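Local atomic coordinates of putative general stress protein 26 (Jannaschia sp., PDB entry 2QEA), a protein that is a putative general stress protein of the pyridoxamine 5'-phosphate oxidase-like family, probably an FMN-binding oxidoreductase, and binds calcium ions in this crystal. Residues T6-F9 against W10-E14; F46-A49 against K50-L54. All blocks are in the same frame, centred on the assembly; numbering follows the deposited sequence.

Contact 1: residues T6-F9 against W10-E14. With CA (calcium ion), chain E; CA (calcium ion), chain D.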
loop_
_atom_site.group_PDB
_atom_site.type_symbol
_atom_site.label_atom_id
_atom_site.label_comp_id
_atom_site.label_asym_id
_atom_site.label_seq_id
_atom_site.Cartn_x
_atom_site.Cartn_y
_atom_site.Cartn_z
ATOM N N THR A 6 7.380 16.508 4.969
ATOM C CA THR A 6 5.944 16.560 5.299
ATOM C C THR A 6 5.160 17.266 4.183
ATOM O O THR A 6 4.120 16.765 3.759
ATOM C CB THR A 6 5.662 17.305 6.633
ATOM O OG1 THR A 6 6.524 16.811 7.663
ATOM C CG2 THR A 6 4.207 17.123 7.061
ATOM N N HIS A 7 5.654 18.429 3.738
ATOM C CA HIS A 7 5.033 19.184 2.629
ATOM C C HIS A 7 4.943 18.341 1.350
ATOM O O HIS A 7 3.911 18.353 0.682
ATOM C CB HIS A 7 5.771 20.503 2.330
ATOM C CG HIS A 7 5.547 21.576 3.352
ATOM N ND1 HIS A 7 6.518 21.971 4.248
ATOM C CD2 HIS A 7 4.461 22.343 3.614
ATOM C CE1 HIS A 7 6.041 22.932 5.018
ATOM N NE2 HIS A 7 4.795 23.177 4.655
ATOM N N GLU A 8 6.014 17.601 1.047
ATOM C CA GLU A 8 6.076 16.721 -0.132
ATOM C C GLU A 8 5.122 15.519 -0.039
ATOM O O GLU A 8 4.660 15.028 -1.073
ATOM C CB GLU A 8 7.522 16.245 -0.374
ATOM C CG GLU A 8 7.793 15.539 -1.716
ATOM C CD GLU A 8 7.599 16.426 -2.944
ATOM O OE1 GLU A 8 7.446 17.656 -2.812
ATOM O OE2 GLU A 8 7.621 15.890 -4.067
ATOM N N PHE A 9 4.859 15.036 1.181
ATOM C CA PHE A 9 3.881 13.959 1.409
ATOM C C PHE A 9 2.485 14.418 0.946
ATOM O O PHE A 9 1.841 13.726 0.153
ATOM C CB PHE A 9 3.869 13.496 2.886
ATOM C CG PHE A 9 2.654 12.686 3.266
ATOM C CD1 PHE A 9 2.610 11.311 3.032
ATOM C CD2 PHE A 9 1.543 13.309 3.852
ATOM C CE1 PHE A 9 1.478 10.562 3.380
ATOM C CE2 PHE A 9 0.406 12.576 4.196
ATOM C CZ PHE A 9 0.371 11.202 3.965
ATOM N N TRP A 10 2.045 15.579 1.442
ATOM C CA TRP A 10 0.744 16.169 1.059
ATOM C C TRP A 10 0.712 16.565 -0.419
ATOM O O TRP A 10 -0.339 16.500 -1.059
ATOM C CB TRP A 10 0.401 17.401 1.905
ATOM C CG TRP A 10 0.217 17.108 3.354
ATOM C CD1 TRP A 10 1.045 17.474 4.371
ATOM C CD2 TRP A 10 -0.849 16.363 3.948
ATOM N NE1 TRP A 10 0.554 17.021 5.568
ATOM C CE2 TRP A 10 -0.608 16.333 5.342
ATOM C CE3 TRP A 10 -1.993 15.723 3.441
ATOM C CZ2 TRP A 10 -1.468 15.684 6.243
ATOM C CZ3 TRP A 10 -2.856 15.078 4.337
ATOM C CH2 TRP A 10 -2.582 15.062 5.725
ATOM N N ASP A 11 1.869 16.983 -0.933
ATOM C CA ASP A 11 2.042 17.356 -2.333
ATOM C C ASP A 11 1.712 16.172 -3.251
ATOM O O ASP A 11 0.927 16.326 -4.186
ATOM C CB ASP A 11 3.488 17.837 -2.567
ATOM C CG ASP A 11 3.703 18.498 -3.908
ATOM O OD1 ASP A 11 2.770 18.651 -4.720
ATOM O OD2 ASP A 11 4.852 18.903 -4.177
ATOM N N ARG A 12 2.277 15.003 -2.958
ATOM C CA ARG A 12 2.076 13.802 -3.784
ATOM C C ARG A 12 0.833 12.965 -3.471
ATOM O O ARG A 12 0.349 12.263 -4.366
ATOM C CB ARG A 12 3.319 12.923 -3.732
ATOM C CG ARG A 12 4.529 13.620 -4.296
ATOM C CD ARG A 12 5.698 12.705 -4.291
ATOM N NE ARG A 12 6.897 13.337 -4.838
ATOM C CZ ARG A 12 8.097 12.760 -4.887
ATOM N NH1 ARG A 12 8.279 11.508 -4.468
ATOM N NH2 ARG A 12 9.127 13.438 -5.391
ATOM N N LEU A 13 0.319 13.044 -2.237
ATOM C CA LEU A 13 -0.866 12.261 -1.814
ATOM C C LEU A 13 -2.141 12.495 -2.648
ATOM O O LEU A 13 -2.977 11.597 -2.751
ATOM C CB LEU A 13 -1.158 12.467 -0.314
ATOM C CG LEU A 13 -2.281 11.663 0.358
ATOM C CD1 LEU A 13 -2.095 10.170 0.155
ATOM C CD2 LEU A 13 -2.345 11.987 1.838
ATOM N N GLU A 14 -2.269 13.684 -3.239
ATOM C CA GLU A 14 -3.400 14.040 -4.124
ATOM C C GLU A 14 -3.562 13.108 -5.322
ATOM O O GLU A 14 -4.681 12.706 -5.652
ATOM C CB GLU A 14 -3.208 15.435 -4.696
ATOM C CG GLU A 14 -3.291 16.546 -3.698
ATOM C CD GLU A 14 -3.031 17.868 -4.347
ATOM O OE1 GLU A 14 -1.970 18.030 -4.990
ATOM O OE2 GLU A 14 -3.875 18.779 -4.214
HETATM CA CA CA E . 0.383 18.271 -5.481
HETATM CA CA CA D . -3.193 20.534 -6.060
HETATM O O HOH W 1 -0.323 16.966 -7.721
#

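Contact 2: residues F46-A49 against K50-L54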
loop_
_atom_site.group_PDB
_atom_site.type_symbol
_atom_site.label_atom_id
_atom_site.label_comp_id
_atom_site.label_asym_id
_atom_site.label_seq_id
_atom_site.Cartn_x
_atom_site.Cartn_y
_atom_site.Cartn_z
ATOM N N PHE A 46 -12.314 10.392 3.094
ATOM C CA PHE A 46 -12.846 9.180 2.441
ATOM C C PHE A 46 -14.378 9.195 2.419
ATOM O O PHE A 46 -15.002 9.554 3.418
ATOM C CB PHE A 46 -12.398 7.908 3.174
ATOM C CG PHE A 46 -10.913 7.797 3.365
ATOM C CD1 PHE A 46 -10.111 7.179 2.401
ATOM C CD2 PHE A 46 -10.312 8.301 4.526
ATOM C CE1 PHE A 46 -8.719 7.072 2.584
ATOM C CE2 PHE A 46 -8.932 8.203 4.721
ATOM C CZ PHE A 46 -8.130 7.589 3.751
ATOM N N ILE A 47 -14.964 8.804 1.284
ATOM C CA ILE A 47 -16.417 8.683 1.112
ATOM C C ILE A 47 -16.716 7.180 1.155
ATOM O O ILE A 47 -16.196 6.428 0.324
ATOM C CB ILE A 47 -16.897 9.293 -0.229
ATOM C CG1 ILE A 47 -16.558 10.789 -0.291
ATOM C CG2 ILE A 47 -18.404 9.100 -0.402
ATOM C CD1 ILE A 47 -16.955 11.465 -1.594
ATOM N N THR A 48 -17.533 6.756 2.124
ATOM C CA THR A 48 -17.902 5.342 2.313
ATOM C C THR A 48 -19.386 5.171 2.682
ATOM O O THR A 48 -20.110 6.155 2.850
ATOM C CB THR A 48 -16.998 4.689 3.389
ATOM O OG1 THR A 48 -17.253 3.278 3.461
ATOM C CG2 THR A 48 -17.214 5.332 4.763
ATOM N N ALA A 49 -19.822 3.912 2.770
ATOM C CA ALA A 49 -21.203 3.557 3.118
ATOM C C ALA A 49 -21.375 3.476 4.641
ATOM O O ALA A 49 -20.441 3.074 5.340
ATOM C CB ALA A 49 -21.586 2.227 2.474
ATOM N N LYS A 50 -22.556 3.859 5.143
ATOM C CA LYS A 50 -22.867 3.788 6.594
ATOM C C LYS A 50 -22.873 2.354 7.150
ATOM O O LYS A 50 -22.542 2.148 8.319
ATOM C CB LYS A 50 -24.204 4.470 6.939
ATOM C CG LYS A 50 -24.189 5.989 6.858
ATOM C CD LYS A 50 -25.456 6.585 7.472
ATOM C CE LYS A 50 -25.477 8.109 7.368
ATOM N NZ LYS A 50 -26.761 8.687 7.846
ATOM N N GLY A 51 -23.249 1.382 6.315
ATOM C CA GLY A 51 -23.263 -0.034 6.695
ATOM C C GLY A 51 -21.912 -0.736 6.803
ATOM O O GLY A 51 -21.862 -1.868 7.293
ATOM N N THR A 52 -20.828 -0.090 6.349
ATOM C CA THR A 52 -19.472 -0.673 6.408
ATOM C C THR A 52 -18.914 -0.704 7.835
ATOM O O THR A 52 -19.401 0.007 8.719
ATOM C CB THR A 52 -18.461 0.079 5.497
ATOM O OG1 THR A 52 -18.353 1.449 5.908
ATOM C CG2 THR A 52 -18.889 0.019 4.038
ATOM N N ASP A 53 -17.879 -1.521 8.036
ATOM C CA ASP A 53 -17.235 -1.679 9.351
ATOM C C ASP A 53 -16.517 -0.409 9.821
ATOM O O ASP A 53 -16.564 -0.090 11.014
ATOM C CB ASP A 53 -16.268 -2.877 9.364
ATOM C CG ASP A 53 -16.967 -4.218 9.118
ATOM O OD1 ASP A 53 -18.201 -4.256 8.917
ATOM O OD2 ASP A 53 -16.265 -5.249 9.121
ATOM N N LEU A 54 -15.863 0.299 8.892
ATOM C CA LEU A 54 -15.192 1.579 9.205
ATOM C C LEU A 54 -16.184 2.659 9.664
ATOM O O LEU A 54 -15.879 3.414 10.591
ATOM C CB LEU A 54 -14.374 2.102 8.011
ATOM C CG LEU A 54 -13.135 1.311 7.590
ATOM C CD1 LEU A 54 -12.569 1.877 6.294
ATOM C CD2 LEU A 54 -12.073 1.305 8.689
#

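Contact 1: residues T6-F9 against W10-E14
Phe9 meets Trp10 edge to face on the amphipathic helix 2-13, whose apolar side packs on the beta-sheet while its polar side carries charges and two calcium sites. CE2 of Phe9 sits over the centre of the Trp10 six-membered ring, 3.8 Å above its plane, and the two planes stand 76° apart. One turn on, Leu13 lies alongside Phe9 and brings CD2 to 3.5 Å from Phe9 CZ. Ile126 and Ala78 of the sheet pack against Phe9, and Ile44 against both Trp10 and Leu13, so this side is buried. Without the indole, as with an alanine here, the Phe9 edge would probably lose the face it points into, and a gap would open beside Ile44 and Pro41.

The opposite character belongs to Glu8, Asp11 and Arg12, all partly exposed. Glu8, bent at chi2 (64°), reaches Arg12 in a salt bridge from OE2 to NE at 2.8 Å, though the hydrogen bond within it is weak. Glu8 OE1 also lies 3.2 Å from Asp11 OD2, a like-charge approach that Arg12 and the calcium on Asp11 probably offset. Glu14 OE2 binds the second calcium; the first takes Glu14 OE1, Asp38, a water, and Asp11 through O at 2.4 Å and OD1 at 2.5 Å.

Contact 2: residues F46-A49 against K50-L54
Thr52 folds back on Ala49 in a type I beta turn, Ala49 to Thr52, that takes the chain from the end of strand 44-49 into helix 53-57, with Thr52 as the N-cap residue. Two donors of Thr52 converge on one acceptor, the carbonyl oxygen of Ala49. The hydroxyl makes the shorter bond, OG1 donating to Ala49 O at 2.7 Å from a position 16° out of the carbonyl plane. The turn's own backbone bond, Thr52 N to Ala49 O, is weak at 3.3 Å, so the side chain supplies much of the grip that closes the turn.

The rotamer of Thr52 makes this possible. With chi1 at 60°, OG1 stands between the backbone N and the carbonyl carbon, directed back at the strand, while CG2 lies anti to the carbonyl carbon. That methyl reaches the strand end too, resting 3.8 Å from Ala49 CB.

Thr48 approaches the same hydroxyl from one residue further back. Its OG1 is anti to the backbone N (chi1 -173°), which brings it within 3.2 Å of Thr52 OG1, and there it donates a hydrogen bond. Thr52 OG1 therefore accepts from Thr48 while donating to Ala49 O, a short relay of hydroxyls that fixes the rotation of both threonines. Thr48 is buried, with Met32 and Leu117 packed against it.

Around the corner itself the chain is more exposed. Gly51 has no side chain to add, and Lys50 turns its CB away from the strand; its side chain, extended beyond CG, touches Cys115. The backbone of Lys50 is also hydrogen-bonded to Asp113. On the strand side of the turn, the methyl CG2 of Thr52 lies 3.7 Å from Thr48 OG1.

How the contacts relate
Contact 1 comes first along the chain, within helix 2-13, and contact 2 follows where strand 44-49 turns into helix 53-57. Their centres are 25 Å apart, on opposite sides of the chain's centre, and the nearest atoms stay about 7 Å from each other without touching. The antiparallel sheet joins them: strand 114-129 packs against side chains of both, and strand 44-49 meets the N-terminal helix through Ile44 before ending at the turn of contact 2. Asp38, in the loop ahead of that strand, completes the calcium sites with residues of contact 1. Both lie in one pyridoxamine 5'-phosphate oxidase-like family region, as separate local elements attached to a shared sheet.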